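Local coordinates for protein, related to general stress protein 26(GS26) of B.subtilis (Clostridium acetobutylicum, PDB 2HQ7), which is of uncharacterised activity but belongs to the pyridoxamine 5'-phosphate oxidase family, related to general stress protein 26, and probably binds a flavin such as FMN, at residues E13-S18 with L40-L45; M98-G103 with L110-P115. All coordinates share one frame; numbering follows the deposited sequence.

In the fold
The two contacts of this pyridoxamine 5'-phosphate oxidase-like fold follow one another along the chain: contact 1 closes before contact 2 opens. Contact 1 joins the end of helix 5-16 to the far end of strand 32-43 of the curled antiparallel sheet, its centre about 9 Å from the centre of the chain. Contact 2, its centre about 18 Å from the centre of the chain, joins the end of helix 93-99 to the loop before strand 117-131. Their centres are about 19 Å apart, yet the two meet: strand 32-43 touches helix 5-16 through H42, and the end of helix 93-99 and the residues just after it, L99 and T101, through L40 and K41.

Contact 1: E13-S18 with L40-L45; sequences ELVESS and LKHDGL
The imidazole of H42 receives the CG1 methyl of V15 over one face and the carboxylate of E16 at its edge, and these two approaches join helix 5-16 to the end of strand 32-43 in the split-barrel-like fold of this oxidase family. CG1 of V15 sits 3.6 Å from the centroid of the H42 ring and only 9° off the ring normal, a CH-pi contact centred on the ring. V15 reaches it because CG1 is anti to the backbone N, which leaves CG2 to meet CD2 of L45 at 4.2 Å. The ring of F48, nearly parallel to the imidazole, also meets H42.

A histidine gripped at both nitrogens illustrates how turning of the imidazole about its CB-CG bond can be limited. H42 NE2 donates to E16 OE2 at 2.8 Å, and the oxygen is approached from well above the carboxylate plane, the carboxylate and ring planes standing 57° apart. A bend at chi2 of E16 brings its chain round to the ring. The other nitrogen, ND1, donates to the backbone oxygen of G44, just past the strand, in the carbonyl plane and on a lone pair. Two acceptors at the two nitrogens are consistent with a doubly protonated imidazole, whose charge the glutamate would probably stabilise; R39 makes a weak, long ion pair with the other carboxylate oxygen. The straighter of the two bonds is the local one, H42 ND1 to G44 O, 3.0 Å long with an N-H...O angle of 166°.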
ATOM      1  N   GLU B  13      -6.797   0.474 -17.316  1.00 45.42           N
ATOM      2  CA  GLU B  13      -7.507   1.699 -16.973  1.00 45.53           C
ATOM      3  C   GLU B  13      -7.145   2.075 -15.551  1.00 44.48           C
ATOM      4  O   GLU B  13      -6.842   3.235 -15.267  1.00 47.26           O
ATOM      5  CB  GLU B  13      -9.028   1.537 -17.099  1.00 43.84           C
ATOM      6  N   LEU B  14      -7.164   1.091 -14.662  1.00 42.70           N
ATOM      7  CA  LEU B  14      -6.820   1.320 -13.258  1.00 44.65           C
ATOM      8  C   LEU B  14      -5.466   1.969 -13.116  1.00 45.91           C
ATOM      9  O   LEU B  14      -5.319   2.967 -12.413  1.00 48.00           O
ATOM     10  CB  LEU B  14      -6.817   0.014 -12.474  1.00 42.93           C
ATOM     11  CG  LEU B  14      -6.797   0.154 -10.956  1.00 45.64           C
ATOM     12  CD1 LEU B  14      -7.573   1.399 -10.459  1.00 42.10           C
ATOM     13  CD2 LEU B  14      -7.364  -1.138 -10.351  1.00 48.81           C
ATOM     14  N   VAL B  15      -4.476   1.394 -13.786  1.00 46.97           N
ATOM     15  CA  VAL B  15      -3.130   1.960 -13.810  1.00 46.97           C
ATOM     16  C   VAL B  15      -3.116   3.389 -14.376  1.00 50.41           C
ATOM     17  O   VAL B  15      -2.574   4.318 -13.743  1.00 51.34           O
ATOM     18  CB  VAL B  15      -2.200   1.099 -14.631  1.00 45.63           C
ATOM     19  CG1 VAL B  15      -0.902   1.833 -14.855  1.00 44.33           C
ATOM     20  CG2 VAL B  15      -2.002  -0.247 -13.923  1.00 35.99           C
ATOM     21  N   GLU B  16      -3.767   3.579 -15.523  1.00 51.25           N
ATOM     22  CA  GLU B  16      -3.756   4.876 -16.194  1.00 50.72           C
ATOM     23  C   GLU B  16      -4.475   5.963 -15.425  1.00 51.12           C
ATOM     24  O   GLU B  16      -4.200   7.141 -15.616  1.00 49.32           O
ATOM     25  CB  GLU B  16      -4.347   4.758 -17.589  1.00 52.46           C
ATOM     26  CG  GLU B  16      -3.410   4.145 -18.624  1.00 60.03           C
ATOM     27  CD  GLU B  16      -2.204   5.039 -18.958  1.00 71.16           C
ATOM     28  OE1 GLU B  16      -2.124   6.177 -18.435  1.00 77.33           O
ATOM     29  OE2 GLU B  16      -1.331   4.599 -19.745  1.00 71.19           O
ATOM     30  N   SER B  17      -5.379   5.581 -14.539  1.00 53.24           N
ATOM     31  CA  SER B  17      -6.262   6.551 -13.921  1.00 55.39           C
ATOM     32  C   SER B  17      -5.590   7.443 -12.879  1.00 56.49           C
ATOM     33  O   SER B  17      -6.180   8.458 -12.472  1.00 58.71           O
ATOM     34  CB  SER B  17      -7.491   5.862 -13.308  1.00 56.35           C
ATOM     35  OG  SER B  17      -7.169   5.088 -12.161  1.00 60.38           O
ATOM     36  N   SER B  18      -4.392   7.067 -12.427  1.00 56.39           N
ATOM     37  CA  SER B  18      -3.608   7.918 -11.510  1.00 56.02           C
ATOM     38  C   SER B  18      -2.105   7.828 -11.799  1.00 54.82           C
ATOM     39  O   SER B  18      -1.591   6.805 -12.261  1.00 54.54           O
ATOM     40  CB  SER B  18      -3.887   7.578 -10.032  1.00 55.96           C
ATOM     41  OG  SER B  18      -3.219   8.480  -9.153  1.00 56.57           O
ATOM     42  N   LEU B  40       6.250   7.294 -13.803  1.00 34.49           N
ATOM     43  CA  LEU B  40       6.793   8.005 -14.945  1.00 33.09           C
ATOM     44  C   LEU B  40       6.304   7.343 -16.241  1.00 33.96           C
ATOM     45  O   LEU B  40       5.958   8.016 -17.196  1.00 33.46           O
ATOM     46  CB  LEU B  40       8.322   7.982 -14.903  1.00 32.03           C
ATOM     47  CG  LEU B  40       8.960   8.709 -13.737  1.00 26.13           C
ATOM     48  CD1 LEU B  40      10.501   8.499 -13.749  1.00 36.41           C
ATOM     49  CD2 LEU B  40       8.630  10.174 -13.648  1.00 36.52           C
ATOM     50  N   LYS B  41       6.265   6.024 -16.263  1.00 31.69           N
ATOM     51  CA  LYS B  41       5.932   5.307 -17.489  1.00 32.73           C
ATOM     52  C   LYS B  41       5.536   3.894 -17.147  1.00 31.01           C
ATOM     53  O   LYS B  41       5.989   3.343 -16.137  1.00 28.60           O
ATOM     54  CB  LYS B  41       7.165   5.266 -18.432  1.00 31.14           C
ATOM     55  CG  LYS B  41       6.941   4.473 -19.732  1.00 34.16           C
ATOM     56  CD  LYS B  41       8.115   4.512 -20.677  1.00 35.33           C
ATOM     57  CE  LYS B  41       7.712   3.958 -22.061  1.00 41.00           C
ATOM     58  NZ  LYS B  41       6.952   4.966 -22.825  1.00 46.77           N
ATOM     59  N   HIS B  42       4.698   3.295 -17.977  1.00 29.00           N
ATOM     60  CA  HIS B  42       4.548   1.865 -17.890  1.00 29.98           C
ATOM     61  C   HIS B  42       4.381   1.196 -19.232  1.00 32.84           C
ATOM     62  O   HIS B  42       4.021   1.847 -20.219  1.00 31.64           O
ATOM     63  CB  HIS B  42       3.387   1.504 -16.974  1.00 31.33           C
ATOM     64  CG  HIS B  42       2.054   1.858 -17.520  1.00 26.19           C
ATOM     65  ND1 HIS B  42       1.160   0.909 -17.963  1.00 31.69           N
ATOM     66  CD2 HIS B  42       1.452   3.058 -17.688  1.00 32.81           C
ATOM     67  CE1 HIS B  42       0.056   1.515 -18.376  1.00 33.58           C
ATOM     68  NE2 HIS B  42       0.214   2.820 -18.231  1.00 26.52           N
ATOM     69  N   ASP B  43       4.681  -0.107 -19.250  1.00 33.61           N
ATOM     70  CA  ASP B  43       4.415  -0.959 -20.381  1.00 35.31           C
ATOM     71  C   ASP B  43       3.389  -2.018 -19.988  1.00 35.35           C
ATOM     72  O   ASP B  43       3.735  -3.074 -19.456  1.00 34.33           O
ATOM     73  CB  ASP B  43       5.706  -1.619 -20.858  1.00 37.56           C
ATOM     74  CG  ASP B  43       5.497  -2.494 -22.100  1.00 44.51           C
ATOM     75  OD1 ASP B  43       4.431  -2.392 -22.746  1.00 44.35           O
ATOM     76  OD2 ASP B  43       6.408  -3.279 -22.431  1.00 47.82           O
ATOM     77  N   GLY B  44       2.121  -1.761 -20.289  1.00 33.77           N
ATOM     78  CA  GLY B  44       1.075  -2.644 -19.824  1.00 35.26           C
ATOM     79  C   GLY B  44       1.226  -2.940 -18.345  1.00 33.43           C
ATOM     80  O   GLY B  44       1.441  -2.016 -17.559  1.00 35.74           O
ATOM     81  N   LEU B  45       1.118  -4.216 -17.972  1.00 31.71           N
ATOM     82  CA  LEU B  45       1.344  -4.641 -16.572  1.00 33.26           C
ATOM     83  C   LEU B  45       2.709  -5.267 -16.366  1.00 32.01           C
ATOM     84  O   LEU B  45       3.020  -5.778 -15.285  1.00 29.51           O
ATOM     85  CB  LEU B  45       0.308  -5.663 -16.136  1.00 35.15           C
ATOM     86  CG  LEU B  45      -1.159  -5.324 -16.318  1.00 35.83           C
ATOM     87  CD1 LEU B  45      -2.001  -6.430 -15.724  1.00 43.52           C
ATOM     88  CD2 LEU B  45      -1.438  -4.009 -15.665  1.00 28.71           C
TER

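Contact 2: M98-G103 with L110-P115; sequences MLWTDG and LGIDDP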
HETATM    1  N   MSE B  98      15.310  10.295 -20.447  1.00 26.84           N
HETATM    2  CA  MSE B  98      14.244   9.712 -21.245  1.00 28.89           C
HETATM    3  C   MSE B  98      12.959   9.486 -20.466  1.00 30.25           C
HETATM    4  O   MSE B  98      11.883   9.484 -21.047  1.00 31.74           O
HETATM    5  CB  MSE B  98      14.663   8.399 -21.852  1.00 23.89           C
HETATM    6  CG  MSE B  98      15.420   8.599 -23.127  1.00 36.54           C
HETATM    7 SE   MSE B  98      15.928   6.907 -23.900  0.75 35.03          SE
HETATM    8  CE  MSE B  98      17.422   6.445 -22.694  1.00 34.28           C
ATOM      9  N   LEU B  99      13.062   9.312 -19.157  1.00 29.14           N
ATOM     10  CA  LEU B  99      11.873   9.067 -18.351  1.00 30.02           C
ATOM     11  C   LEU B  99      11.248  10.312 -17.759  1.00 30.53           C
ATOM     12  O   LEU B  99      10.094  10.272 -17.315  1.00 32.45           O
ATOM     13  CB  LEU B  99      12.269   8.106 -17.239  1.00 31.91           C
ATOM     14  CG  LEU B  99      12.565   6.696 -17.700  1.00 29.25           C
ATOM     15  CD1 LEU B  99      13.262   5.980 -16.528  1.00 33.21           C
ATOM     16  CD2 LEU B  99      11.206   6.028 -18.180  1.00 28.86           C
ATOM     17  N   TRP B 100      12.003  11.415 -17.744  1.00 31.71           N
ATOM     18  CA  TRP B 100      11.518  12.701 -17.239  1.00 34.23           C
ATOM     19  C   TRP B 100      10.186  13.083 -17.867  1.00 37.41           C
ATOM     20  O   TRP B 100       9.982  12.872 -19.063  1.00 38.24           O
ATOM     21  CB  TRP B 100      12.561  13.800 -17.497  1.00 34.59           C
ATOM     22  CG  TRP B 100      12.181  15.173 -17.008  1.00 31.65           C
ATOM     23  CD1 TRP B 100      11.520  16.127 -17.708  1.00 36.76           C
ATOM     24  CD2 TRP B 100      12.450  15.737 -15.719  1.00 30.19           C
ATOM     25  NE1 TRP B 100      11.354  17.256 -16.938  1.00 33.69           N
ATOM     26  CE2 TRP B 100      11.927  17.044 -15.716  1.00 33.61           C
ATOM     27  CE3 TRP B 100      13.107  15.274 -14.579  1.00 30.65           C
ATOM     28  CZ2 TRP B 100      12.005  17.883 -14.601  1.00 33.54           C
ATOM     29  CZ3 TRP B 100      13.198  16.107 -13.482  1.00 34.46           C
ATOM     30  CH2 TRP B 100      12.653  17.400 -13.504  1.00 36.10           C
ATOM     31  N   THR B 101       9.271  13.622 -17.064  1.00 38.31           N
ATOM     32  CA  THR B 101       7.972  14.059 -17.570  1.00 41.93           C
ATOM     33  C   THR B 101       7.633  15.427 -17.024  1.00 46.53           C
ATOM     34  O   THR B 101       8.246  15.902 -16.069  1.00 45.70           O
ATOM     35  CB  THR B 101       6.799  13.134 -17.147  1.00 43.56           C
ATOM     36  OG1 THR B 101       6.563  13.280 -15.742  1.00 46.39           O
ATOM     37  CG2 THR B 101       7.074  11.669 -17.444  1.00 40.26           C
ATOM     38  N   ASP B 102       6.636  16.055 -17.640  1.00 50.64           N
ATOM     39  CA  ASP B 102       5.982  17.217 -17.057  1.00 53.29           C
ATOM     40  C   ASP B 102       5.532  16.893 -15.651  1.00 53.68           C
ATOM     41  O   ASP B 102       5.141  15.757 -15.351  1.00 55.41           O
ATOM     42  CB  ASP B 102       4.764  17.627 -17.887  1.00 55.52           C
ATOM     43  CG  ASP B 102       5.141  18.409 -19.135  1.00 60.68           C
ATOM     44  OD1 ASP B 102       6.350  18.452 -19.483  1.00 55.56           O
ATOM     45  OD2 ASP B 102       4.214  18.985 -19.764  1.00 70.53           O
ATOM     46  N   GLY B 103       5.608  17.879 -14.770  1.00 52.52           N
ATOM     47  CA  GLY B 103       5.263  17.633 -13.383  1.00 52.95           C
ATOM     48  C   GLY B 103       6.213  16.726 -12.612  1.00 51.50           C
ATOM     49  O   GLY B 103       5.923  16.372 -11.464  1.00 53.43           O
ATOM     50  N   LEU B 110      15.516  21.358  -9.951  1.00 38.61           N
ATOM     51  CA  LEU B 110      16.801  21.442 -10.678  1.00 37.07           C
ATOM     52  C   LEU B 110      16.911  20.498 -11.873  1.00 37.93           C
ATOM     53  O   LEU B 110      18.014  20.264 -12.375  1.00 39.05           O
ATOM     54  CB  LEU B 110      17.962  21.165  -9.734  1.00 35.44           C
ATOM     55  CG  LEU B 110      18.177  22.111  -8.561  1.00 37.67           C
ATOM     56  CD1 LEU B 110      19.562  21.826  -7.967  1.00 42.00           C
ATOM     57  CD2 LEU B 110      18.080  23.547  -8.995  1.00 38.78           C
ATOM     58  N   GLY B 111      15.784  19.932 -12.300  1.00 37.23           N
ATOM     59  CA  GLY B 111      15.738  19.172 -13.518  1.00 33.09           C
ATOM     60  C   GLY B 111      16.246  17.770 -13.356  1.00 34.15           C
ATOM     61  O   GLY B 111      16.256  17.220 -12.268  1.00 32.83           O
ATOM     62  N   ILE B 112      16.645  17.187 -14.482  1.00 36.16           N
ATOM     63  CA  ILE B 112      17.173  15.837 -14.541  1.00 33.03           C
ATOM     64  C   ILE B 112      18.319  15.656 -13.564  1.00 32.97           C
ATOM     65  O   ILE B 112      18.491  14.575 -13.008  1.00 32.95           O
ATOM     66  CB  ILE B 112      17.588  15.475 -15.997  1.00 33.15           C
ATOM     67  CG1 ILE B 112      16.323  15.305 -16.839  1.00 37.92           C
ATOM     68  CG2 ILE B 112      18.489  14.225 -16.031  1.00 25.82           C
ATOM     69  CD1 ILE B 112      16.414  15.868 -18.292  1.00 42.58           C
ATOM     70  N   ASP B 113      19.092  16.712 -13.334  1.00 34.03           N
ATOM     71  CA  ASP B 113      20.232  16.620 -12.429  1.00 33.68           C
ATOM     72  C   ASP B 113      19.906  16.902 -10.968  1.00 30.74           C
ATOM     73  O   ASP B 113      20.809  16.931 -10.150  1.00 32.80           O
ATOM     74  CB  ASP B 113      21.347  17.560 -12.876  1.00 34.78           C
ATOM     75  CG  ASP B 113      21.751  17.331 -14.308  1.00 37.52           C
ATOM     76  OD1 ASP B 113      22.417  16.314 -14.566  1.00 30.23           O
ATOM     77  OD2 ASP B 113      21.373  18.161 -15.165  1.00 36.06           O
ATOM     78  N   ASP B 114      18.632  17.111 -10.633  1.00 32.49           N
ATOM     79  CA  ASP B 114      18.231  17.329  -9.241  1.00 30.61           C
ATOM     80  C   ASP B 114      18.721  16.136  -8.434  1.00 32.25           C
ATOM     81  O   ASP B 114      18.516  14.989  -8.840  1.00 31.83           O
ATOM     82  CB  ASP B 114      16.714  17.470  -9.139  1.00 32.37           C
ATOM     83  CG  ASP B 114      16.243  18.078  -7.810  1.00 26.19           C
ATOM     84  OD1 ASP B 114      16.422  17.468  -6.732  1.00 31.00           O
ATOM     85  OD2 ASP B 114      15.612  19.148  -7.860  1.00 29.29           O
ATOM     86  N   PRO B 115      19.426  16.385  -7.318  1.00 33.34           N
ATOM     87  CA  PRO B 115      19.916  15.249  -6.563  1.00 32.04           C
ATOM     88  C   PRO B 115      18.809  14.425  -5.905  1.00 31.90           C
ATOM     89  O   PRO B 115      19.071  13.311  -5.521  1.00 31.41           O
ATOM     90  CB  PRO B 115      20.818  15.888  -5.504  1.00 33.05           C
ATOM     91  CG  PRO B 115      20.351  17.273  -5.388  1.00 33.20           C
ATOM     92  CD  PRO B 115      19.847  17.669  -6.719  1.00 32.22           C
TER
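An indole laid against a loop backbone makes this a surface contact, in the irregular connection that runs from helix 93-99 to strand 117-131. W100, the first residue to leave helical geometry at the end of that helix, turns its six-membered ring onto G111 and I112. With chi1 at -179°, the indole is swung opposite the backbone N and beside the carbonyl carbon, where its six-membered part reaches G111 and I112. The far corner of the indole does most of the touching: CZ3 comes within 3.5 Å of G111 O, and CH2 lies 3.6 Å from G111 CA. The backbone N of I112 is over one face of the ring, 3.7 Å from CZ3. Closer to the root of the indole, CG1 of I112 packs on CE3 at 3.9 Å, and from there also reaches CD2 and CG.

The loop that receives the ring is itself held by hydrogen bonds. G111 O accepts the backbone N of D114, while the carboxylate of D114 turns back to take L110 N at 3.0 Å from OD2, on its anti lone pair and at a nearly straight 167°. Around this pair, Y117 meets the indole edge-to-face, Y108 also touches it, and D113 forms a salt bridge with R93 of the helix.

No hydrogen bond links the two segments, so the contact rests on van der Waals fit between a broad aromatic surface, a glycine backbone and one aliphatic branch, while polar bonds within the loop shape the surface on which the indole rests.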